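Local coordinates for CpuTA1 (Curtobacterium pusillum, PDB 5K3W), which binds pyridoxal-5'-phosphate and belongs to the class IV aminotransferase family of cofactor-dependent proteins, at residues A[212-217]-A[238-243]; A[117-122]-A[174-179]; A[67-72]-A[92-97]. All coordinates share one frame; numbering follows the deposited sequence.

Contact 1. Residues A[212-217]-A[238-243]; sequences NVIVLA and AVFDFF. With PLP (pyridoxal-5'-phosphate), chain C.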
# COMPACT_ATOMS: atom_id res chain seq x y z
N ASN A 212 5.66 -9.06 15.21
CA ASN A 212 6.23 -8.29 16.29
C ASN A 212 7.44 -9.00 16.86
O ASN A 212 7.61 -10.21 16.70
CB ASN A 212 5.20 -8.04 17.40
CG ASN A 212 4.07 -7.17 16.92
OD1 ASN A 212 3.01 -7.66 16.54
ND2 ASN A 212 4.30 -5.85 16.91
N VAL A 213 8.28 -8.22 17.54
CA VAL A 213 9.59 -8.64 18.02
C VAL A 213 9.51 -8.87 19.52
O VAL A 213 9.05 -8.00 20.26
CB VAL A 213 10.65 -7.58 17.70
CG1 VAL A 213 12.03 -8.09 18.05
CG2 VAL A 213 10.57 -7.20 16.26
N ILE A 214 9.99 -10.03 19.98
CA ILE A 214 10.07 -10.37 21.39
C ILE A 214 11.54 -10.46 21.79
O ILE A 214 12.33 -11.16 21.13
CB ILE A 214 9.34 -11.68 21.72
CG1 ILE A 214 7.89 -11.63 21.23
CG2 ILE A 214 9.37 -11.93 23.22
CD1 ILE A 214 7.10 -10.56 21.90
N VAL A 215 11.91 -9.78 22.86
CA VAL A 215 13.29 -9.69 23.31
C VAL A 215 13.41 -10.27 24.71
O VAL A 215 12.69 -9.84 25.63
CB VAL A 215 13.80 -8.23 23.29
CG1 VAL A 215 15.18 -8.16 23.91
CG2 VAL A 215 13.83 -7.69 21.88
N LEU A 216 14.30 -11.24 24.87
CA LEU A 216 14.68 -11.73 26.19
C LEU A 216 16.05 -11.18 26.56
O LEU A 216 17.02 -11.38 25.83
CB LEU A 216 14.69 -13.26 26.23
CG LEU A 216 15.37 -13.80 27.49
CD1 LEU A 216 14.65 -13.32 28.74
CD2 LEU A 216 15.45 -15.33 27.45
N ALA A 217 16.12 -10.48 27.70
CA ALA A 217 17.40 -9.99 28.22
C ALA A 217 17.30 -9.83 29.74
O ALA A 217 16.41 -9.13 30.24
CB ALA A 217 17.81 -8.67 27.57
N ALA A 238 -0.40 -12.80 23.56
CA ALA A 238 -0.44 -14.17 24.06
C ALA A 238 0.94 -14.66 24.47
O ALA A 238 1.05 -15.52 25.35
CB ALA A 238 -1.04 -15.11 23.02
N VAL A 239 2.00 -14.12 23.86
CA VAL A 239 3.35 -14.51 24.26
C VAL A 239 3.68 -13.96 25.63
O VAL A 239 4.33 -14.63 26.44
CB VAL A 239 4.39 -14.06 23.23
CG1 VAL A 239 5.80 -14.20 23.83
CG2 VAL A 239 4.26 -14.87 21.95
N PHE A 240 3.26 -12.73 25.92
CA PHE A 240 3.44 -12.22 27.27
C PHE A 240 2.70 -13.09 28.28
O PHE A 240 3.21 -13.37 29.37
CB PHE A 240 2.97 -10.77 27.35
CG PHE A 240 4.04 -9.78 26.97
CD1 PHE A 240 5.19 -10.20 26.33
CD2 PHE A 240 3.92 -8.43 27.29
CE1 PHE A 240 6.19 -9.30 25.99
CE2 PHE A 240 4.91 -7.53 26.96
CZ PHE A 240 6.05 -7.97 26.30
N ASP A 241 1.50 -13.56 27.93
CA ASP A 241 0.77 -14.41 28.85
C ASP A 241 1.58 -15.66 29.17
O ASP A 241 1.68 -16.07 30.33
CB ASP A 241 -0.60 -14.77 28.28
CG ASP A 241 -1.57 -13.61 28.34
OD1 ASP A 241 -2.65 -13.68 27.70
OD2 ASP A 241 -1.24 -12.61 29.03
N PHE A 242 2.18 -16.27 28.15
CA PHE A 242 2.98 -17.47 28.37
C PHE A 242 4.10 -17.19 29.36
O PHE A 242 4.26 -17.92 30.35
CB PHE A 242 3.53 -17.98 27.04
CG PHE A 242 4.60 -19.03 27.18
CD1 PHE A 242 4.27 -20.37 27.17
CD2 PHE A 242 5.93 -18.67 27.30
CE1 PHE A 242 5.25 -21.34 27.28
CE2 PHE A 242 6.91 -19.64 27.42
CZ PHE A 242 6.57 -20.97 27.41
N PHE A 243 4.87 -16.12 29.13
CA PHE A 243 6.06 -15.87 29.95
C PHE A 243 5.69 -15.45 31.37
O PHE A 243 6.36 -15.85 32.33
CB PHE A 243 6.95 -14.82 29.28
CG PHE A 243 7.84 -15.39 28.20
CD1 PHE A 243 8.88 -16.25 28.52
CD2 PHE A 243 7.65 -15.06 26.87
CE1 PHE A 243 9.71 -16.77 27.54
CE2 PHE A 243 8.47 -15.58 25.88
CZ PHE A 243 9.50 -16.44 26.21
N1 PLP C . 3.30 -6.27 12.45
C2 PLP C . 2.66 -6.20 11.24
C2A PLP C . 3.02 -5.12 10.24
C3 PLP C . 1.68 -7.13 10.95
O3 PLP C . 1.04 -7.02 9.70
C4 PLP C . 1.34 -8.09 11.86
C4A PLP C . 0.30 -9.14 11.60
C5 PLP C . 1.98 -8.16 13.07
C6 PLP C . 2.96 -7.23 13.36
C5A PLP C . 1.61 -9.25 14.06
O4P PLP C . 0.24 -9.22 14.43
P PLP C . -0.52 -10.56 14.84
O1P PLP C . 0.25 -11.31 15.91
O2P PLP C . -0.73 -11.46 13.64
O3P PLP C . -1.87 -10.21 15.42
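Val-239, which meets Ile-214 across this contact, offers its carbonyl oxygen to the helix: Phe-243 N donates to Val-239 O at 3.1 Å. Its side chain lies against strand 212-217, with Val-239 CG1 4.2 Å from Ile-214 CG1. The Ile-214 side chain sets CG1 beside its own backbone N (chi1 -55°), and a second turn (chi2 -62°) brings Ile-214 CD1 to Phe-240 CE1, 4.4 Å away. One isoleucine branch thus touches two successive helix residues, through carbon atoms alone. Helix 234-245 is the helical link of a beta-alpha-beta crossover, joining strand 220-224 to the parallel strand 250-253 and packing on the mixed sheet that includes 212-217. Ile-214 also touches Val-221 and Thr-223 of strand 220-224, and the Phe-240 ring makes an edge-to-face pair with Tyr-252. Within the helix, Phe-242 CD2 sits 3.8 Å above the centre of one face of the Phe-243 ring. At the start of the strand, Asn-212 faces the cofactor: Asn-212 OD1 lies 3.2 Å from C6 of pyridoxal-5'-phosphate, whereas Asn-212 ND2 donates to the backbone oxygen of Leu-231, a bond that fixes which way the amide is turned.

Contact 2. Residues A[117-122]-A[174-179]; sequences KLILTR and KSLSYA. With PLP (pyridoxal-5'-phosphate), chain C.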
# COMPACT_ATOMS: atom_id res chain seq x y z
N LYS A 117 -8.84 -14.69 6.53
CA LYS A 117 -8.33 -13.38 6.15
C LYS A 117 -9.52 -12.45 5.94
O LYS A 117 -10.45 -12.78 5.20
CB LYS A 117 -7.47 -13.45 4.89
CG LYS A 117 -7.03 -12.06 4.39
CD LYS A 117 -5.75 -12.11 3.56
CE LYS A 117 -4.52 -12.06 4.45
NZ LYS A 117 -3.26 -12.05 3.66
N LEU A 118 -9.48 -11.29 6.59
CA LEU A 118 -10.53 -10.29 6.49
C LEU A 118 -10.00 -9.11 5.69
O LEU A 118 -8.92 -8.59 5.99
CB LEU A 118 -10.99 -9.82 7.88
CG LEU A 118 -11.69 -10.77 8.86
CD1 LEU A 118 -10.90 -12.06 9.12
CD2 LEU A 118 -11.97 -10.04 10.19
N ILE A 119 -10.76 -8.69 4.68
CA ILE A 119 -10.32 -7.60 3.82
C ILE A 119 -11.44 -6.58 3.71
O ILE A 119 -12.55 -6.90 3.27
CB ILE A 119 -9.90 -8.12 2.43
CG1 ILE A 119 -8.63 -8.96 2.58
CG2 ILE A 119 -9.69 -6.96 1.47
CD1 ILE A 119 -8.21 -9.62 1.32
N LEU A 120 -11.14 -5.34 4.10
CA LEU A 120 -12.10 -4.24 4.08
C LEU A 120 -11.49 -3.07 3.33
O LEU A 120 -10.44 -2.55 3.74
CB LEU A 120 -12.49 -3.84 5.50
CG LEU A 120 -13.35 -2.58 5.69
CD1 LEU A 120 -14.62 -2.68 4.89
CD2 LEU A 120 -13.68 -2.39 7.17
N THR A 121 -12.13 -2.64 2.25
CA THR A 121 -11.62 -1.53 1.43
C THR A 121 -12.63 -0.39 1.37
O THR A 121 -13.80 -0.53 1.76
CB THR A 121 -11.30 -1.99 0.00
OG1 THR A 121 -12.51 -2.04 -0.75
CG2 THR A 121 -10.63 -3.36 -0.01
N ARG A 122 -12.17 0.75 0.86
CA ARG A 122 -13.03 1.92 0.67
C ARG A 122 -14.04 1.72 -0.45
O ARG A 122 -14.93 2.56 -0.61
CB ARG A 122 -12.17 3.18 0.42
CG ARG A 122 -12.84 4.52 0.80
CD ARG A 122 -11.84 5.69 0.85
NE ARG A 122 -10.60 5.38 1.58
CZ ARG A 122 -10.41 5.58 2.88
NH1 ARG A 122 -11.36 6.11 3.63
NH2 ARG A 122 -9.26 5.24 3.45
N LYS A 174 -2.96 -1.76 9.99
CA LYS A 174 -2.79 -3.00 9.23
C LYS A 174 -3.50 -2.81 7.89
O LYS A 174 -4.65 -3.21 7.70
CB LYS A 174 -3.36 -4.17 10.01
CG LYS A 174 -2.68 -5.49 9.77
CD LYS A 174 -3.28 -6.53 10.71
CE LYS A 174 -2.82 -7.92 10.35
NZ LYS A 174 -1.38 -7.90 10.18
N SER A 175 -2.80 -2.15 6.97
CA SER A 175 -3.43 -1.72 5.72
C SER A 175 -3.08 -2.69 4.60
O SER A 175 -2.25 -3.60 4.75
CB SER A 175 -3.02 -0.29 5.35
OG SER A 175 -1.76 -0.24 4.68
N LEU A 176 -3.75 -2.48 3.46
CA LEU A 176 -3.48 -3.24 2.25
C LEU A 176 -2.26 -2.74 1.51
O LEU A 176 -1.81 -3.42 0.60
CB LEU A 176 -4.69 -3.21 1.31
CG LEU A 176 -5.97 -3.77 1.93
CD1 LEU A 176 -7.16 -3.51 1.02
CD2 LEU A 176 -5.82 -5.26 2.23
N SER A 177 -1.74 -1.58 1.89
CA SER A 177 -0.61 -0.97 1.19
C SER A 177 0.71 -1.50 1.76
O SER A 177 1.46 -0.80 2.45
CB SER A 177 -0.68 0.55 1.27
OG SER A 177 -1.72 1.04 0.44
N TYR A 178 0.98 -2.77 1.43
CA TYR A 178 2.10 -3.52 2.00
C TYR A 178 3.21 -3.78 0.99
O TYR A 178 4.07 -4.63 1.22
CB TYR A 178 1.60 -4.84 2.58
CG TYR A 178 1.42 -4.84 4.08
CD1 TYR A 178 0.79 -3.77 4.72
CD2 TYR A 178 1.86 -5.91 4.86
CE1 TYR A 178 0.62 -3.77 6.11
CE2 TYR A 178 1.69 -5.91 6.24
CZ TYR A 178 1.07 -4.84 6.86
OH TYR A 178 0.89 -4.84 8.23
N ALA A 179 3.23 -3.05 -0.13
CA ALA A 179 4.30 -3.23 -1.10
C ALA A 179 5.67 -3.15 -0.43
O ALA A 179 6.57 -3.95 -0.72
CB ALA A 179 4.18 -2.21 -2.23
N1 PLP C . 3.30 -6.27 12.45
C2 PLP C . 2.66 -6.20 11.24
C2A PLP C . 3.02 -5.12 10.24
C3 PLP C . 1.68 -7.13 10.95
O3 PLP C . 1.04 -7.02 9.70
C4 PLP C . 1.34 -8.09 11.86
C4A PLP C . 0.30 -9.14 11.60
C5 PLP C . 1.98 -8.16 13.07
C6 PLP C . 2.96 -7.23 13.36
C5A PLP C . 1.61 -9.25 14.06
O4P PLP C . 0.24 -9.22 14.43
P PLP C . -0.52 -10.56 14.84
O1P PLP C . 0.25 -11.31 15.91
O2P PLP C . -0.73 -11.46 13.64
O3P PLP C . -1.87 -10.21 15.42
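Leu-176 reaches segment 117-122 with both of its methyls, each finding a different residue. Its CG lies beside the backbone N and anti to the carbonyl carbon (chi1 -59°), which, with chi2 at 172°, sets its two methyls against Thr-121 and Ile-119. Leu-176 CD1 comes within 3.6 Å of Thr-121 CG2, the two side chains crossing at about a right angle, while Leu-176 CD2 sits 4.3 Å from Ile-119 CG2. Thr-121 is turned so that its methyl takes the apolar partner and its hydroxyl the polar ones: with chi1 at 80°, OG1 hydrogen-bonds to Asp-46 OD1 and to Gly-123 N. The loop is shaped by an ST turn, in which Ser-177 N donates to Ser-175 OG (3.1 Å). Beyond it, Tyr-178 OH and O3 of pyridoxal-5'-phosphate share a hydrogen bond of 2.6 Å, the cofactor oxygen lying at the ring edge in its plane; Phe-56 pairs edge-to-face with the same ring. Lys-174 also points to the cofactor, although its nitrogen is modelled too close for its exact place to be trusted. Ser-177 OG is hydrogen-bonded to Ala-179 N of the second subunit, so the loop belongs to the dimer interface too. Strand 114-121 runs between strands 54-62 and 131-138 of the antiparallel sheet, and the loop passes over it to Tyr-178, the N-cap of helix 179-190.

Contact 3. Residues A[67-72]-A[92-97]; sequences QALELH and VWREAV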
# COMPACT_ATOMS: atom_id res chain seq x y z
N GLN A 67 -8.33 -17.96 16.58
CA GLN A 67 -7.63 -17.51 17.77
C GLN A 67 -7.74 -16.01 17.97
O GLN A 67 -7.57 -15.23 17.02
CB GLN A 67 -6.15 -17.89 17.70
CG GLN A 67 -5.87 -19.36 17.69
CD GLN A 67 -4.39 -19.64 17.79
OE1 GLN A 67 -3.57 -18.95 17.17
NE2 GLN A 67 -4.02 -20.64 18.58
N ALA A 68 -8.01 -15.60 19.21
CA ALA A 68 -8.01 -14.19 19.57
C ALA A 68 -8.99 -13.39 18.71
O ALA A 68 -8.73 -12.23 18.36
CB ALA A 68 -6.60 -13.60 19.49
N LEU A 69 -10.13 -14.00 18.39
CA LEU A 69 -11.03 -13.42 17.39
C LEU A 69 -11.44 -12.00 17.77
O LEU A 69 -11.49 -11.11 16.90
CB LEU A 69 -12.26 -14.31 17.19
CG LEU A 69 -13.24 -13.83 16.11
CD1 LEU A 69 -12.54 -13.67 14.76
CD2 LEU A 69 -14.47 -14.72 15.97
N GLU A 70 -11.75 -11.76 19.04
CA GLU A 70 -12.25 -10.45 19.44
C GLU A 70 -11.15 -9.39 19.36
O GLU A 70 -11.41 -8.27 18.92
CB GLU A 70 -12.87 -10.51 20.84
CG GLU A 70 -13.54 -9.22 21.32
CD GLU A 70 -14.85 -8.89 20.59
OE1 GLU A 70 -15.45 -9.78 19.95
OE2 GLU A 70 -15.30 -7.74 20.65
N LEU A 71 -9.94 -9.73 19.80
CA LEU A 71 -8.79 -8.84 19.60
C LEU A 71 -8.61 -8.49 18.13
O LEU A 71 -8.45 -7.31 17.78
CB LEU A 71 -7.52 -9.49 20.13
CG LEU A 71 -7.07 -9.30 21.56
CD1 LEU A 71 -5.63 -9.78 21.64
CD2 LEU A 71 -7.19 -7.82 21.96
N HIS A 72 -8.60 -9.50 17.25
CA HIS A 72 -8.45 -9.22 15.83
C HIS A 72 -9.54 -8.28 15.34
O HIS A 72 -9.27 -7.32 14.61
CB HIS A 72 -8.46 -10.52 15.01
CG HIS A 72 -7.16 -11.28 15.02
ND1 HIS A 72 -6.05 -10.88 14.31
CD2 HIS A 72 -6.81 -12.43 15.65
CE1 HIS A 72 -5.06 -11.73 14.51
NE2 HIS A 72 -5.50 -12.69 15.31
N VAL A 92 -21.25 -8.60 12.16
CA VAL A 92 -21.26 -9.21 10.83
C VAL A 92 -19.95 -9.93 10.57
O VAL A 92 -19.92 -11.08 10.11
CB VAL A 92 -21.55 -8.15 9.76
CG1 VAL A 92 -21.44 -8.77 8.37
CG2 VAL A 92 -22.92 -7.54 9.96
N TRP A 93 -18.83 -9.26 10.85
CA TRP A 93 -17.53 -9.87 10.60
C TRP A 93 -17.32 -11.12 11.45
O TRP A 93 -16.83 -12.15 10.95
CB TRP A 93 -16.42 -8.84 10.84
CG TRP A 93 -16.34 -7.81 9.77
CD1 TRP A 93 -16.87 -6.55 9.78
CD2 TRP A 93 -15.68 -7.95 8.50
NE1 TRP A 93 -16.59 -5.90 8.61
CE2 TRP A 93 -15.85 -6.73 7.80
CE3 TRP A 93 -14.94 -8.98 7.89
CZ2 TRP A 93 -15.32 -6.52 6.52
CZ3 TRP A 93 -14.41 -8.77 6.62
CH2 TRP A 93 -14.61 -7.55 5.94
N ARG A 94 -17.70 -11.06 12.73
CA ARG A 94 -17.61 -12.25 13.57
C ARG A 94 -18.42 -13.40 12.97
O ARG A 94 -17.91 -14.51 12.77
CB ARG A 94 -18.11 -11.93 14.98
CG ARG A 94 -18.10 -13.13 15.92
CD ARG A 94 -18.66 -12.79 17.29
NE ARG A 94 -18.00 -11.65 17.91
CZ ARG A 94 -18.60 -10.49 18.19
NH1 ARG A 94 -19.89 -10.30 17.93
NH2 ARG A 94 -17.91 -9.51 18.75
N GLU A 95 -19.68 -13.13 12.64
CA GLU A 95 -20.52 -14.16 12.05
C GLU A 95 -19.93 -14.65 10.74
O GLU A 95 -19.94 -15.86 10.46
CB GLU A 95 -21.94 -13.62 11.85
CG GLU A 95 -22.79 -13.65 13.13
CD GLU A 95 -23.36 -15.04 13.43
OE1 GLU A 95 -24.11 -15.57 12.59
OE2 GLU A 95 -23.05 -15.62 14.50
N ALA A 96 -19.37 -13.73 9.94
CA ALA A 96 -18.81 -14.12 8.65
C ALA A 96 -17.64 -15.07 8.82
O ALA A 96 -17.52 -16.05 8.08
CB ALA A 96 -18.38 -12.88 7.86
N VAL A 97 -16.76 -14.81 9.80
CA VAL A 97 -15.59 -15.66 9.98
C VAL A 97 -16.00 -17.05 10.44
O VAL A 97 -15.48 -18.07 9.96
CB VAL A 97 -14.60 -15.00 10.96
CG1 VAL A 97 -13.54 -15.99 11.39
CG2 VAL A 97 -13.98 -13.74 10.35
O HOH W 1 -15.37 -12.31 18.58
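Arg-94 meets both Leu-69 and Glu-70, and its side chain spans the contact from an apolar root to a charged tip. From CB the chain runs extended, CG lying anti to the backbone N, and the first atom to touch the other helix is Arg-94 CG, 4.0 Å from Leu-69 CD2. A bend about the CG-CD bond (chi3 -54°) then brings the guanidinium alongside the carboxylate. Arg-94 NE donates to a water at 2.8 Å. Arg-94 CZ, 3.7 Å from Glu-70 OE1, carries the group to its end, where Arg-94 NH2 donates to Glu-70 OE1 at 2.8 Å with an N-H...O angle of 159°. The oxygen receives this bond on its syn lone pair, near the guanidinium plane, and the two flat groups are only 18° from coplanar. Glu-70 meets it with a chain bent at chi2.

Further in, Leu-69 CD1 rests 4.2 Å from Val-97 CG1. Leu-69 also touches Ile-59, and Val-97 touches Ala-116 and Leu-118, so the start of helix 69-82 and helix 90-108 lie side by side on the antiparallel sheet. Ala-68 is the N-cap of the first helix; one turn on, His-72 touches pyridoxal-5'-phosphate and its ND1 is hydrogen-bonded to Glu-57.

The same water donates to Glu-70 OE1 at 2.9 Å, so this oxygen accepts two bonds, and water and salt bridge together hold the guanidinium by two of its nitrogens, limiting its rotation. Because both residues also touch a crystal neighbour, their poses may owe something to the lattice. The chemistry is that of a water-supplemented ion pair at the outer margin of an apolar seam, in which both groups are probably charged and nearby solvent would be expected to weaken their attraction.

In the fold
From the N terminus, contact 3 comes first, closing the helical hairpin formed by helices 69-82 and 90-108. The chain then enters strand 114-121, and contact 2 closes a longer excursion when the loop before helix 179-190 returns to that strand. Contact 1 follows, bringing helix 234-245 back against strand 212-217. The three closures run in series, neither nested nor crossed. Contacts 2 and 3 touch directly, Trp-93 packing on Leu-118, Ile-119 and Leu-120, which joins helix 90-108 to the antiparallel sheet. Contact 1 belongs to the other side of the chain, about 26 Å from contact 2 between centres, yet both border pyridoxal-5'-phosphate, which lies between these two parts.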